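Local coordinates for protein arylmalonate decarboxylase (Bordetella bronchiseptica, PDB 3IXL) that catalyses the decarboxylation of 2-aryl-2-methylmalonates to 2-arylpropionates, releasing carbon dioxide and taking up a proton, at residues P32-L40 with V51-L62. The protein carries 2 engineered substitutions. Residues are numbered along the deposited sequence; the frame is centred on the assembly and turned at random.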
loop_
_atom_site.group_PDB
_atom_site.type_symbol
_atom_site.label_atom_id
_atom_site.label_comp_id
_atom_site.label_asym_id
_atom_site.label_seq_id
_atom_site.Cartn_x
_atom_site.Cartn_y
_atom_site.Cartn_z
ATOM N N PRO A 32 2.924 7.188 16.940
ATOM C CA PRO A 32 1.519 7.602 16.870
ATOM C C PRO A 32 1.022 7.779 15.434
ATOM O O PRO A 32 1.654 8.465 14.615
ATOM C CB PRO A 32 1.517 8.945 17.597
ATOM C CG PRO A 32 2.892 9.512 17.318
ATOM C CD PRO A 32 3.827 8.331 17.186
ATOM N N PHE A 33 -0.109 7.160 15.146
ATOM C CA PHE A 33 -0.776 7.310 13.859
ATOM C C PHE A 33 -2.179 7.828 14.082
ATOM O O PHE A 33 -2.837 7.422 15.037
ATOM C CB PHE A 33 -0.851 5.962 13.133
ATOM C CG PHE A 33 0.488 5.388 12.794
ATOM C CD1 PHE A 33 1.099 4.469 13.651
ATOM C CD2 PHE A 33 1.156 5.756 11.630
ATOM C CE1 PHE A 33 2.350 3.938 13.359
ATOM C CE2 PHE A 33 2.413 5.223 11.330
ATOM C CZ PHE A 33 3.013 4.324 12.194
ATOM N N ILE A 34 -2.632 8.727 13.212
ATOM C CA ILE A 34 -4.011 9.190 13.223
ATOM C C ILE A 34 -4.582 8.995 11.836
ATOM O O ILE A 34 -3.824 8.966 10.858
ATOM C CB ILE A 34 -4.148 10.667 13.687
ATOM C CG1 ILE A 34 -3.326 11.612 12.800
ATOM C CG2 ILE A 34 -3.773 10.792 15.171
ATOM C CD1 ILE A 34 -3.576 13.104 13.070
ATOM N N ALA A 35 -5.897 8.834 11.745
ATOM C CA ALA A 35 -6.510 8.488 10.474
ATOM C C ALA A 35 -7.816 9.207 10.261
ATOM O O ALA A 35 -8.440 9.689 11.203
ATOM C CB ALA A 35 -6.688 6.977 10.339
ATOM N N SER A 36 -8.192 9.292 8.998
ATOM C CA SER A 36 -9.420 9.933 8.584
ATOM C C SER A 36 -9.981 9.098 7.435
ATOM O O SER A 36 -9.245 8.738 6.504
ATOM C CB SER A 36 -9.135 11.372 8.162
ATOM O OG SER A 36 -10.346 12.096 7.989
ATOM N N GLY A 37 -11.270 8.768 7.515
ATOM C CA GLY A 37 -11.888 7.801 6.607
ATOM C C GLY A 37 -12.692 8.360 5.454
ATOM O O GLY A 37 -13.504 9.270 5.635
ATOM N N LEU A 38 -12.498 7.776 4.276
ATOM C CA LEU A 38 -13.155 8.236 3.054
ATOM C C LEU A 38 -14.585 7.761 2.894
ATOM O O LEU A 38 -15.392 8.461 2.287
ATOM C CB LEU A 38 -12.366 7.781 1.828
ATOM C CG LEU A 38 -10.978 8.388 1.686
ATOM C CD1 LEU A 38 -10.152 7.615 0.686
ATOM C CD2 LEU A 38 -11.107 9.824 1.229
ATOM N N GLY A 39 -14.886 6.565 3.395
ATOM C CA GLY A 39 -16.173 5.930 3.132
ATOM C C GLY A 39 -16.275 5.283 1.764
ATOM O O GLY A 39 -17.337 5.314 1.142
ATOM N N LEU A 40 -15.181 4.688 1.289
ATOM C CA LEU A 40 -15.186 3.986 0.005
ATOM C C LEU A 40 -16.208 2.856 0.009
ATOM O O LEU A 40 -16.267 2.080 0.962
ATOM C CB LEU A 40 -13.785 3.423 -0.292
ATOM C CG LEU A 40 -13.584 2.623 -1.584
ATOM C CD1 LEU A 40 -13.750 3.527 -2.806
ATOM C CD2 LEU A 40 -12.219 1.961 -1.593
ATOM N N VAL A 51 -15.298 8.936 -4.072
ATOM C CA VAL A 51 -14.582 9.479 -2.906
ATOM C C VAL A 51 -13.288 10.219 -3.236
ATOM O O VAL A 51 -12.756 10.934 -2.380
ATOM C CB VAL A 51 -14.271 8.396 -1.829
ATOM C CG1 VAL A 51 -15.557 7.820 -1.262
ATOM C CG2 VAL A 51 -13.342 7.304 -2.375
ATOM N N ILE A 52 -12.770 10.042 -4.453
ATOM C CA ILE A 52 -11.437 10.557 -4.783
ATOM C C ILE A 52 -11.329 12.072 -4.579
ATOM O O ILE A 52 -10.278 12.582 -4.199
ATOM C CB ILE A 52 -10.994 10.144 -6.216
ATOM C CG1 ILE A 52 -9.535 10.529 -6.499
ATOM C CG2 ILE A 52 -11.896 10.783 -7.268
ATOM C CD1 ILE A 52 -8.509 9.763 -5.685
ATOM N N GLU A 53 -12.431 12.781 -4.812
ATOM C CA GLU A 53 -12.421 14.236 -4.720
ATOM C C GLU A 53 -12.288 14.747 -3.293
ATOM O O GLU A 53 -11.953 15.917 -3.087
ATOM C CB GLU A 53 -13.685 14.809 -5.353
ATOM C CG GLU A 53 -13.782 14.498 -6.838
ATOM C CD GLU A 53 -15.158 14.759 -7.408
ATOM O OE1 GLU A 53 -15.229 15.441 -8.447
ATOM O OE2 GLU A 53 -16.160 14.289 -6.833
ATOM N N SER A 54 -12.551 13.881 -2.318
ATOM C CA SER A 54 -12.485 14.262 -0.910
ATOM C C SER A 54 -11.107 14.095 -0.285
ATOM O O SER A 54 -10.894 14.509 0.844
ATOM C CB SER A 54 -13.514 13.484 -0.093
ATOM O OG SER A 54 -13.176 12.105 0.002
ATOM N N VAL A 55 -10.185 13.475 -1.014
ATOM C CA VAL A 55 -8.858 13.202 -0.478
ATOM C C VAL A 55 -8.177 14.465 0.055
ATOM O O VAL A 55 -7.659 14.467 1.170
ATOM C CB VAL A 55 -7.977 12.456 -1.500
ATOM C CG1 VAL A 55 -6.507 12.443 -1.050
ATOM C CG2 VAL A 55 -8.500 11.032 -1.681
ATOM N N VAL A 56 -8.211 15.541 -0.722
ATOM C CA VAL A 56 -7.558 16.784 -0.307
ATOM C C VAL A 56 -8.132 17.331 1.013
ATOM O O VAL A 56 -7.390 17.789 1.882
ATOM C CB VAL A 56 -7.620 17.840 -1.436
ATOM C CG1 VAL A 56 -7.272 19.230 -0.923
ATOM C CG2 VAL A 56 -6.669 17.443 -2.554
ATOM N N ASP A 57 -9.449 17.243 1.177
ATOM C CA ASP A 57 -10.089 17.716 2.403
ATOM C C ASP A 57 -9.681 16.880 3.607
ATOM O O ASP A 57 -9.495 17.411 4.700
ATOM C CB ASP A 57 -11.612 17.743 2.256
ATOM C CG ASP A 57 -12.077 18.767 1.230
ATOM O OD1 ASP A 57 -11.501 19.878 1.162
ATOM O OD2 ASP A 57 -13.011 18.447 0.469
ATOM N N HIS A 58 -9.524 15.570 3.404
ATOM C CA HIS A 58 -9.062 14.699 4.484
ATOM C C HIS A 58 -7.606 15.000 4.845
ATOM O O HIS A 58 -7.237 14.986 6.017
ATOM C CB HIS A 58 -9.245 13.222 4.125
ATOM C CG HIS A 58 -10.660 12.755 4.250
ATOM N ND1 HIS A 58 -11.192 12.317 5.443
ATOM C CD2 HIS A 58 -11.660 12.682 3.341
ATOM C CE1 HIS A 58 -12.456 11.981 5.261
ATOM N NE2 HIS A 58 -12.766 12.194 3.995
ATOM N N ALA A 59 -6.788 15.295 3.832
ATOM C CA ALA A 59 -5.409 15.730 4.077
ATOM C C ALA A 59 -5.364 16.987 4.966
ATOM O O ALA A 59 -4.577 17.059 5.911
ATOM C CB ALA A 59 -4.668 15.953 2.754
ATOM N N ARG A 60 -6.209 17.965 4.647
ATOM C CA ARG A 60 -6.304 19.200 5.415
ATOM C C ARG A 60 -6.750 18.933 6.856
ATOM O O ARG A 60 -6.216 19.547 7.788
ATOM C CB ARG A 60 -7.271 20.173 4.748
ATOM C CG ARG A 60 -6.790 20.793 3.441
ATOM C CD ARG A 60 -7.845 21.789 2.940
ATOM N NE ARG A 60 -7.511 22.411 1.660
ATOM C CZ ARG A 60 -6.793 23.525 1.525
ATOM N NH1 ARG A 60 -6.309 24.153 2.592
ATOM N NH2 ARG A 60 -6.551 24.009 0.314
ATOM N N ARG A 61 -7.711 18.020 7.044
ATOM C CA ARG A 61 -8.137 17.669 8.404
ATOM C C ARG A 61 -6.959 17.137 9.207
ATOM O O ARG A 61 -6.713 17.560 10.339
ATOM C CB ARG A 61 -9.275 16.641 8.425
ATOM C CG ARG A 61 -9.678 16.305 9.864
ATOM C CD ARG A 61 -10.486 15.049 9.998
ATOM N NE ARG A 61 -10.601 14.668 11.410
ATOM C CZ ARG A 61 -10.851 13.435 11.843
ATOM N NH1 ARG A 61 -11.005 12.441 10.972
ATOM N NH2 ARG A 61 -10.931 13.185 13.150
ATOM N N LEU A 62 -6.220 16.204 8.614
ATOM C CA LEU A 62 -5.061 15.632 9.296
ATOM C C LEU A 62 -3.987 16.680 9.615
ATOM O O LEU A 62 -3.358 16.631 10.676
ATOM C CB LEU A 62 -4.481 14.465 8.480
ATOM C CG LEU A 62 -5.416 13.249 8.374
ATOM C CD1 LEU A 62 -5.020 12.384 7.189
ATOM C CD2 LEU A 62 -5.437 12.429 9.659
HETATM O O HOH W 1 -14.837 11.178 2.049
#
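His58 and Ser36 meet at the middle of this contact, where helix 55-62 runs nearly antiparallel (147°) to strand 33-37. The strand is outermost in its parallel sheet, hydrogen-bonded to strand 8-13, and the helix belongs to the beta-alpha-beta crossover that leads on to strand 67-72, on the other side of strand 8-13. Followed outward, the His58 side chain leaves the helix with CB directed at the strand, and CG stands opposite the carbonyl carbon (chi1 -77°), which carries the imidazole across the gap. His58 ND1 meets Ser36 OG at 2.7 Å, near the ring plane, in a hydrogen bond that either partner could donate. His58 CE1 lies 2.9 Å from Gly37 O, which approaches obliquely, whereas His58 CD2 packs 3.6 Å from Leu38 CD2. NE2, at the far end, hydrogen-bonds to a water, which donates to Leu38 O and to Ser54 OG. Histidine suits this place because its two ring nitrogens let one flat group join strand to water.

Serine is small enough to fit between strand and helix, and its hydroxyl serves two partners. A first torsion of -169° swings Ser36 OG away from the serine's own nitrogen, and it accepts from Arg61 NH1 at 3.1 Å, close to the guanidinium plane; the extended arginine chain spans the distance. Ser54 OG is fixed by donating to Val51 O on a lone pair.

Apolar groups border this polar cluster. Leu62 CD2 lies 3.9 Å from Ile34 CG1, and Leu62 also touches Ile12 of strand 8-13; at the other end Val51 CG2 meets Leu40 CD1 at 3.8 Å, where Leu40 approaches the bound phenylacetate. One strand hydroxyl thus bonds two polar side chains of the helix, tying both to the sheet edge.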